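Local atomic coordinates of malonyl CoA-acyl carrier protein transacylase (Synechocystis sp. PCC 6803 substr. Kazusa, PDB entry 4RR5), a protein that transfers the malonyl group from malonyl-CoA to holo-acyl carrier protein, supplying malonyl-ACP for fatty acid biosynthesis. Residues T3-P8 against D72-K77; Q32-I37 against T105-V110. All coordinates share one frame; numbering follows the deposited sequence.

Contact 1 of 2, residues T3-P8 against D72-K77; sequences TAWVFP and DLLRDK
Helix-on-sheet packing in the acyltransferase domain brings W5, on strand 3-7, against L74 and R75 near the C-terminal end of helix 56-76. The contact is a compact example of how one large aromatic residue can span the gap between a sheet and its covering helix: the closest CA pair, W5 and L74, is still 10.2 Å apart, and the side chains fill that distance by approaching from opposite directions. The indole projects its benzo end outward because CD1 is nearly eclipsed with CA (chi2 -2°), which swings the six-membered ring away from the strand backbone. There, CH2 of W5 meets CB of L74 at 3.6 Å, and the neighbouring CZ2 of W5 lies 3.9 Å from the same CB. Beyond CB, the leucine reaches back over the indole. Its CD1 methyl stands 4.2 Å from the centroid of the W5 six-membered ring and only 5° off the ring normal, a CH-pi contact over the face. R75 approaches differently: its CG lies near the ring plane, at the edge, 4.2 Å from CH2 of W5. The helix thus touches the aromatic group from above with a methyl and at its rim with the aliphatic part of an arginine. The far end of R75 is engaged apart from the ring, NH2 giving a hydrogen bond to the carbonyl O of A97, the last residue of helix 90-97. W5 also meets W260 of strand 258-262 with nearly parallel ring planes, and its backbone bonds to Y83 of the strand on its other flank. No hydrogen bond joins the two segments, and apolar burial of this kind is typical of alpha/beta folds in which helices cover a parallel sheet.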
ATOM      1  N   THR A   3      -3.797 -18.971   2.766  1.00 37.14           N
ATOM      2  CA  THR A   3      -2.847 -17.902   3.076  1.00 38.05           C
ATOM      3  C   THR A   3      -3.085 -16.648   2.236  1.00 33.68           C
ATOM      4  O   THR A   3      -3.223 -16.710   1.009  1.00 32.10           O
ATOM      5  CB  THR A   3      -1.358 -18.351   2.899  1.00 31.73           C
ATOM      6  OG1 THR A   3      -1.087 -19.512   3.698  1.00 34.25           O
ATOM      7  CG2 THR A   3      -0.428 -17.265   3.369  1.00 31.39           C
ATOM      8  N   ALA A   4      -3.147 -15.514   2.934  1.00 31.54           N
ATOM      9  CA  ALA A   4      -3.149 -14.190   2.316  1.00 30.57           C
ATOM     10  C   ALA A   4      -1.724 -13.617   2.184  1.00 28.09           C
ATOM     11  O   ALA A   4      -0.909 -13.739   3.110  1.00 26.48           O
ATOM     12  CB  ALA A   4      -4.010 -13.257   3.127  1.00 26.09           C
ATOM     13  N   TRP A   5      -1.414 -13.021   1.033  1.00 23.84           N
ATOM     14  CA  TRP A   5      -0.211 -12.193   0.905  1.00 22.74           C
ATOM     15  C   TRP A   5      -0.652 -10.749   0.865  1.00 22.30           C
ATOM     16  O   TRP A   5      -1.454 -10.378   0.012  1.00 26.22           O
ATOM     17  CB  TRP A   5       0.595 -12.506  -0.350  1.00 22.97           C
ATOM     18  CG  TRP A   5       1.166 -13.882  -0.435  1.00 24.55           C
ATOM     19  CD1 TRP A   5       1.073 -14.879   0.497  1.00 26.73           C
ATOM     20  CD2 TRP A   5       1.909 -14.427  -1.530  1.00 24.84           C
ATOM     21  NE1 TRP A   5       1.716 -16.008   0.048  1.00 26.60           N
ATOM     22  CE2 TRP A   5       2.231 -15.758  -1.197  1.00 27.87           C
ATOM     23  CE3 TRP A   5       2.341 -13.916  -2.756  1.00 25.08           C
ATOM     24  CZ2 TRP A   5       2.966 -16.582  -2.050  1.00 26.45           C
ATOM     25  CZ3 TRP A   5       3.068 -14.736  -3.600  1.00 23.55           C
ATOM     26  CH2 TRP A   5       3.370 -16.052  -3.244  1.00 25.50           C
ATOM     27  N   VAL A   6      -0.157  -9.940   1.796  1.00 22.83           N
ATOM     28  CA  VAL A   6      -0.515  -8.528   1.837  1.00 24.84           C
ATOM     29  C   VAL A   6       0.726  -7.657   1.656  1.00 19.93           C
ATOM     30  O   VAL A   6       1.789  -7.955   2.204  1.00 21.20           O
ATOM     31  CB  VAL A   6      -1.252  -8.158   3.152  1.00 22.09           C
ATOM     32  CG1 VAL A   6      -2.525  -8.948   3.266  1.00 20.63           C
ATOM     33  CG2 VAL A   6      -0.373  -8.399   4.369  1.00 20.07           C
ATOM     34  N   PHE A   7       0.576  -6.585   0.882  1.00 18.63           N
ATOM     35  CA  PHE A   7       1.714  -5.762   0.475  1.00 20.77           C
ATOM     36  C   PHE A   7       1.726  -4.362   1.112  1.00 19.75           C
ATOM     37  O   PHE A   7       0.789  -3.584   0.965  1.00 20.21           O
ATOM     38  CB  PHE A   7       1.744  -5.683  -1.053  1.00 17.64           C
ATOM     39  CG  PHE A   7       1.969  -7.030  -1.714  1.00 18.89           C
ATOM     40  CD1 PHE A   7       0.903  -7.917  -1.916  1.00 25.70           C
ATOM     41  CD2 PHE A   7       3.244  -7.435  -2.087  1.00 18.84           C
ATOM     42  CE1 PHE A   7       1.107  -9.184  -2.501  1.00 21.54           C
ATOM     43  CE2 PHE A   7       3.464  -8.696  -2.676  1.00 20.42           C
ATOM     44  CZ  PHE A   7       2.396  -9.571  -2.880  1.00 20.30           C
ATOM     45  N   PRO A   8       2.802  -4.041   1.844  1.00 18.12           N
ATOM     46  CA  PRO A   8       2.842  -2.749   2.532  1.00 20.30           C
ATOM     47  C   PRO A   8       3.074  -1.562   1.591  1.00 23.43           C
ATOM     48  O   PRO A   8       3.658  -1.699   0.517  1.00 24.90           O
ATOM     49  CB  PRO A   8       4.011  -2.917   3.505  1.00 18.02           C
ATOM     50  CG  PRO A   8       4.911  -3.889   2.819  1.00 23.16           C
ATOM     51  CD  PRO A   8       3.995  -4.860   2.132  1.00 20.57           C
ATOM     52  N   ASP A  72       7.768 -13.128  -6.454  1.00 25.45           N
ATOM     53  CA  ASP A  72       8.305 -14.122  -7.365  1.00 22.71           C
ATOM     54  C   ASP A  72       9.262 -15.065  -6.646  1.00 24.44           C
ATOM     55  O   ASP A  72       9.347 -16.240  -6.987  1.00 27.05           O
ATOM     56  CB  ASP A  72       8.999 -13.449  -8.533  1.00 22.27           C
ATOM     57  CG  ASP A  72       8.029 -12.739  -9.427  1.00 29.23           C
ATOM     58  OD1 ASP A  72       6.822 -13.016  -9.322  1.00 35.53           O
ATOM     59  OD2 ASP A  72       8.460 -11.910 -10.241  1.00 30.82           O
ATOM     60  N   LEU A  73       9.979 -14.556  -5.650  1.00 24.44           N
ATOM     61  CA  LEU A  73      10.865 -15.402  -4.859  1.00 25.54           C
ATOM     62  C   LEU A  73      10.062 -16.448  -4.081  1.00 27.47           C
ATOM     63  O   LEU A  73      10.442 -17.617  -4.034  1.00 25.77           O
ATOM     64  CB  LEU A  73      11.715 -14.558  -3.916  1.00 22.59           C
ATOM     65  CG  LEU A  73      12.816 -13.791  -4.646  1.00 20.84           C
ATOM     66  CD1 LEU A  73      13.534 -12.865  -3.686  1.00 20.22           C
ATOM     67  CD2 LEU A  73      13.776 -14.763  -5.313  1.00 17.88           C
ATOM     68  N   LEU A  74       8.949 -16.012  -3.493  1.00 26.24           N
ATOM     69  CA  LEU A  74       8.000 -16.903  -2.832  1.00 26.62           C
ATOM     70  C   LEU A  74       7.466 -17.977  -3.783  1.00 28.88           C
ATOM     71  O   LEU A  74       7.447 -19.164  -3.450  1.00 28.36           O
ATOM     72  CB  LEU A  74       6.845 -16.092  -2.249  1.00 22.57           C
ATOM     73  CG  LEU A  74       7.227 -15.417  -0.943  1.00 29.79           C
ATOM     74  CD1 LEU A  74       6.260 -14.278  -0.586  1.00 30.33           C
ATOM     75  CD2 LEU A  74       7.316 -16.470   0.170  1.00 25.48           C
ATOM     76  N   ARG A  75       7.054 -17.553  -4.973  1.00 27.75           N
ATOM     77  CA  ARG A  75       6.596 -18.486  -5.994  1.00 29.85           C
ATOM     78  C   ARG A  75       7.660 -19.521  -6.325  1.00 35.94           C
ATOM     79  O   ARG A  75       7.383 -20.720  -6.325  1.00 43.39           O
ATOM     80  CB  ARG A  75       6.168 -17.741  -7.254  1.00 24.16           C
ATOM     81  CG  ARG A  75       4.843 -17.001  -7.065  1.00 27.47           C
ATOM     82  CD  ARG A  75       4.179 -16.644  -8.380  1.00 25.67           C
ATOM     83  NE  ARG A  75       2.893 -15.998  -8.152  1.00 32.81           N
ATOM     84  CZ  ARG A  75       1.782 -16.642  -7.798  1.00 31.47           C
ATOM     85  NH1 ARG A  75       1.786 -17.960  -7.632  1.00 31.75           N
ATOM     86  NH2 ARG A  75       0.667 -15.962  -7.605  1.00 29.51           N
ATOM     87  N   ASP A  76       8.880 -19.062  -6.571  1.00 35.43           N
ATOM     88  CA  ASP A  76       9.985 -19.958  -6.876  1.00 33.70           C
ATOM     89  C   ASP A  76      10.209 -21.018  -5.789  1.00 34.60           C
ATOM     90  O   ASP A  76      10.540 -22.163  -6.099  1.00 39.40           O
ATOM     91  CB  ASP A  76      11.263 -19.154  -7.089  1.00 35.94           C
ATOM     92  CG  ASP A  76      12.289 -19.906  -7.909  1.00 36.12           C
ATOM     93  OD1 ASP A  76      12.021 -20.148  -9.108  1.00 29.28           O
ATOM     94  OD2 ASP A  76      13.354 -20.254  -7.351  1.00 33.44           O
ATOM     95  N   LYS A  77      10.019 -20.648  -4.527  1.00 32.83           N
ATOM     96  CA  LYS A  77      10.118 -21.611  -3.430  1.00 29.05           C
ATOM     97  C   LYS A  77       8.902 -22.545  -3.365  1.00 35.88           C
ATOM     98  O   LYS A  77       8.846 -23.437  -2.526  1.00 34.92           O
ATOM     99  CB  LYS A  77      10.278 -20.894  -2.095  1.00 29.58           C
ATOM    100  CG  LYS A  77      11.524 -20.042  -1.980  1.00 33.84           C
ATOM    101  CD  LYS A  77      11.873 -19.757  -0.515  1.00 40.63           C
ATOM    102  CE  LYS A  77      12.257 -21.031   0.241  1.00 42.73           C
ATOM    103  NZ  LYS A  77      13.682 -21.005   0.695  1.00 39.93           N
TER

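Contact 2 of 2, residues Q32-I37 against T105-V110; sequences QQAEEI and TGLQLV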
ATOM      1  N   GLN A  32      17.096  -4.893 -13.025  1.00 28.02           N
ATOM      2  CA  GLN A  32      17.620  -4.355 -14.286  1.00 29.95           C
ATOM      3  C   GLN A  32      16.479  -3.864 -15.158  1.00 29.54           C
ATOM      4  O   GLN A  32      16.581  -2.800 -15.764  1.00 30.16           O
ATOM      5  CB  GLN A  32      18.459  -5.399 -15.034  1.00 31.16           C
ATOM      6  CG  GLN A  32      19.883  -5.534 -14.496  1.00 34.76           C
ATOM      7  CD  GLN A  32      20.587  -6.814 -14.947  1.00 43.76           C
ATOM      8  OE1 GLN A  32      20.071  -7.577 -15.773  1.00 49.25           O
ATOM      9  NE2 GLN A  32      21.772  -7.053 -14.400  1.00 41.10           N
ATOM     10  N   GLN A  33      15.397  -4.641 -15.208  1.00 27.05           N
ATOM     11  CA  GLN A  33      14.156  -4.193 -15.827  1.00 27.33           C
ATOM     12  C   GLN A  33      13.661  -2.884 -15.227  1.00 32.80           C
ATOM     13  O   GLN A  33      13.278  -1.974 -15.959  1.00 32.92           O
ATOM     14  CB  GLN A  33      13.060  -5.234 -15.676  1.00 29.40           C
ATOM     15  CG  GLN A  33      13.304  -6.523 -16.390  1.00 31.43           C
ATOM     16  CD  GLN A  33      12.120  -7.452 -16.247  1.00 39.17           C
ATOM     17  OE1 GLN A  33      12.270  -8.623 -15.880  1.00 36.57           O
ATOM     18  NE2 GLN A  33      10.923  -6.929 -16.527  1.00 36.98           N
ATOM     19  N   ALA A  34      13.636  -2.797 -13.898  1.00 23.50           N
ATOM     20  CA  ALA A  34      13.195  -1.565 -13.262  1.00 24.80           C
ATOM     21  C   ALA A  34      14.115  -0.414 -13.643  1.00 28.47           C
ATOM     22  O   ALA A  34      13.657   0.711 -13.833  1.00 30.98           O
ATOM     23  CB  ALA A  34      13.133  -1.718 -11.756  1.00 24.57           C
ATOM     24  N   GLU A  35      15.406  -0.690 -13.789  1.00 27.95           N
ATOM     25  CA  GLU A  35      16.348   0.389 -14.062  1.00 31.71           C
ATOM     26  C   GLU A  35      16.128   0.963 -15.477  1.00 34.30           C
ATOM     27  O   GLU A  35      16.147   2.182 -15.649  1.00 36.14           O
ATOM     28  CB  GLU A  35      17.801  -0.082 -13.869  1.00 27.06           C
ATOM     29  CG  GLU A  35      18.820   1.055 -13.885  1.00 32.27           C
ATOM     30  CD  GLU A  35      20.243   0.621 -13.535  1.00 34.09           C
ATOM     31  OE1 GLU A  35      20.521  -0.592 -13.469  1.00 32.55           O
ATOM     32  OE2 GLU A  35      21.094   1.506 -13.326  1.00 37.27           O
ATOM     33  N   GLU A  36      15.898   0.107 -16.475  1.00 30.51           N
ATOM     34  CA  GLU A  36      15.613   0.595 -17.827  1.00 35.90           C
ATOM     35  C   GLU A  36      14.290   1.350 -17.890  1.00 38.92           C
ATOM     36  O   GLU A  36      14.204   2.374 -18.548  1.00 47.53           O
ATOM     37  CB  GLU A  36      15.596  -0.547 -18.853  1.00 43.03           C
ATOM     38  CG  GLU A  36      14.917  -1.803 -18.358  1.00 50.17           C
ATOM     39  CD  GLU A  36      14.343  -2.689 -19.459  1.00 55.83           C
ATOM     40  OE1 GLU A  36      13.107  -2.635 -19.682  1.00 59.26           O
ATOM     41  OE2 GLU A  36      15.122  -3.452 -20.080  1.00 56.56           O
ATOM     42  N   ILE A  37      13.265   0.851 -17.204  1.00 37.95           N
ATOM     43  CA  ILE A  37      11.956   1.510 -17.169  1.00 31.52           C
ATOM     44  C   ILE A  37      11.968   2.853 -16.424  1.00 31.95           C
ATOM     45  O   ILE A  37      11.329   3.817 -16.841  1.00 35.19           O
ATOM     46  CB  ILE A  37      10.911   0.590 -16.509  1.00 31.42           C
ATOM     47  CG1 ILE A  37      10.675  -0.644 -17.376  1.00 30.79           C
ATOM     48  CG2 ILE A  37       9.598   1.325 -16.253  1.00 27.99           C
ATOM     49  CD1 ILE A  37      10.019  -1.782 -16.619  1.00 31.05           C
ATOM     50  N   THR A 105       4.313  -3.248 -16.871  1.00 31.69           N
ATOM     51  CA  THR A 105       3.115  -2.401 -16.956  1.00 31.36           C
ATOM     52  C   THR A 105       2.851  -1.788 -15.594  1.00 25.31           C
ATOM     53  O   THR A 105       2.527  -0.612 -15.476  1.00 27.29           O
ATOM     54  CB  THR A 105       1.837  -3.184 -17.409  1.00 35.97           C
ATOM     55  OG1 THR A 105       2.050  -3.810 -18.684  1.00 32.25           O
ATOM     56  CG2 THR A 105       0.642  -2.257 -17.505  1.00 35.07           C
ATOM     57  N   GLY A 106       3.012  -2.609 -14.566  1.00 28.62           N
ATOM     58  CA  GLY A 106       2.771  -2.181 -13.207  1.00 26.76           C
ATOM     59  C   GLY A 106       3.722  -1.097 -12.762  1.00 21.08           C
ATOM     60  O   GLY A 106       3.297  -0.128 -12.137  1.00 21.93           O
ATOM     61  N   LEU A 107       5.004  -1.260 -13.082  1.00 21.37           N
ATOM     62  CA  LEU A 107       6.015  -0.295 -12.686  1.00 19.50           C
ATOM     63  C   LEU A 107       5.746   1.038 -13.368  1.00 21.37           C
ATOM     64  O   LEU A 107       5.856   2.090 -12.744  1.00 18.59           O
ATOM     65  CB  LEU A 107       7.420  -0.809 -13.023  1.00 21.94           C
ATOM     66  CG  LEU A 107       8.585   0.068 -12.552  1.00 23.54           C
ATOM     67  CD1 LEU A 107       8.371   0.569 -11.123  1.00 18.80           C
ATOM     68  CD2 LEU A 107       9.870  -0.711 -12.632  1.00 21.23           C
ATOM     69  N   GLN A 108       5.367   1.002 -14.643  1.00 21.71           N
ATOM     70  CA  GLN A 108       5.050   2.248 -15.341  1.00 24.79           C
ATOM     71  C   GLN A 108       3.857   2.969 -14.685  1.00 24.98           C
ATOM     72  O   GLN A 108       3.896   4.190 -14.491  1.00 23.89           O
ATOM     73  CB  GLN A 108       4.781   1.991 -16.826  1.00 29.66           C
ATOM     74  CG  GLN A 108       4.754   3.281 -17.674  1.00 34.10           C
ATOM     75  CD  GLN A 108       6.027   4.146 -17.546  1.00 31.71           C
ATOM     76  OE1 GLN A 108       5.947   5.366 -17.362  1.00 31.98           O
ATOM     77  NE2 GLN A 108       7.193   3.518 -17.672  1.00 22.91           N
ATOM     78  N   LEU A 109       2.821   2.215 -14.311  1.00 19.12           N
ATOM     79  CA  LEU A 109       1.698   2.786 -13.565  1.00 23.12           C
ATOM     80  C   LEU A 109       2.138   3.407 -12.245  1.00 24.50           C
ATOM     81  O   LEU A 109       1.766   4.537 -11.923  1.00 26.73           O
ATOM     82  CB  LEU A 109       0.628   1.720 -13.305  1.00 24.86           C
ATOM     83  CG  LEU A 109      -0.084   1.262 -14.574  1.00 26.03           C
ATOM     84  CD1 LEU A 109      -0.932   0.051 -14.309  1.00 25.75           C
ATOM     85  CD2 LEU A 109      -0.925   2.421 -15.094  1.00 27.52           C
ATOM     86  N   VAL A 110       2.936   2.669 -11.480  1.00 25.74           N
ATOM     87  CA  VAL A 110       3.392   3.147 -10.191  1.00 19.15           C
ATOM     88  C   VAL A 110       4.221   4.414 -10.354  1.00 23.73           C
ATOM     89  O   VAL A 110       4.072   5.384  -9.596  1.00 26.01           O
ATOM     90  CB  VAL A 110       4.189   2.071  -9.486  1.00 20.55           C
ATOM     91  CG1 VAL A 110       5.000   2.666  -8.339  1.00 18.14           C
ATOM     92  CG2 VAL A 110       3.239   0.977  -8.996  1.00 18.92           C
TER
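L107 packs against A34 and I37 in a helix-helix interface, where segments of helices 25-38 and 103-119 cross at -46° with their axes 10.4 Å apart at closest approach. L107 illustrates how a single branched residue serves such a crossing. Its CB points toward the other helix, and CG follows anti to the backbone N (chi1 -175°), carrying the fork into the interface. At the branch point, CG lies 4.0 Å from CG2 of I37. At the tip one methyl, CD2, makes both contacts: it lies 3.5 Å from CA and from CB of A34, and 4.1 Å from CD1 of I37. With only a CB on A34, the methyl reaches the helix backbone itself. Helix 56-76 completes the surroundings, since its V65 touches both A34 and L107 and its P61 touches L107. Toward the more exposed margin, I37 is shared between two neighbours, its CG2 meeting L107 and also Q108. Here the glutamine chain bends at chi2 (55°), bringing its end nearer the opposing helix although its CB does not point there. The amide nitrogen NE2 of Q108 consequently rests 3.6 Å from CG2 of I37.

Overall arrangement
From the N terminus, the chain first lays down strand 3-7 and then helix 25-38, so each contact begins before either is closed. Contact 1 closes first, when the end of helix 56-76 returns to the strand; contact 2 closes later, when helix 103-119 meets residues 32-37. The two loops therefore cross rather than nest. The chain segment with strand 83-86 and S88, the probable active-site serine, lies between the two closures. The centres of contact 1 and contact 2 lie about 19 Å apart, and the nearest atoms of contact 1 and contact 2 about 8 Å, so they do not meet directly. Helix 56-76 connects them: its end covers the parallel sheet, while an earlier part backs the helices of contact 2.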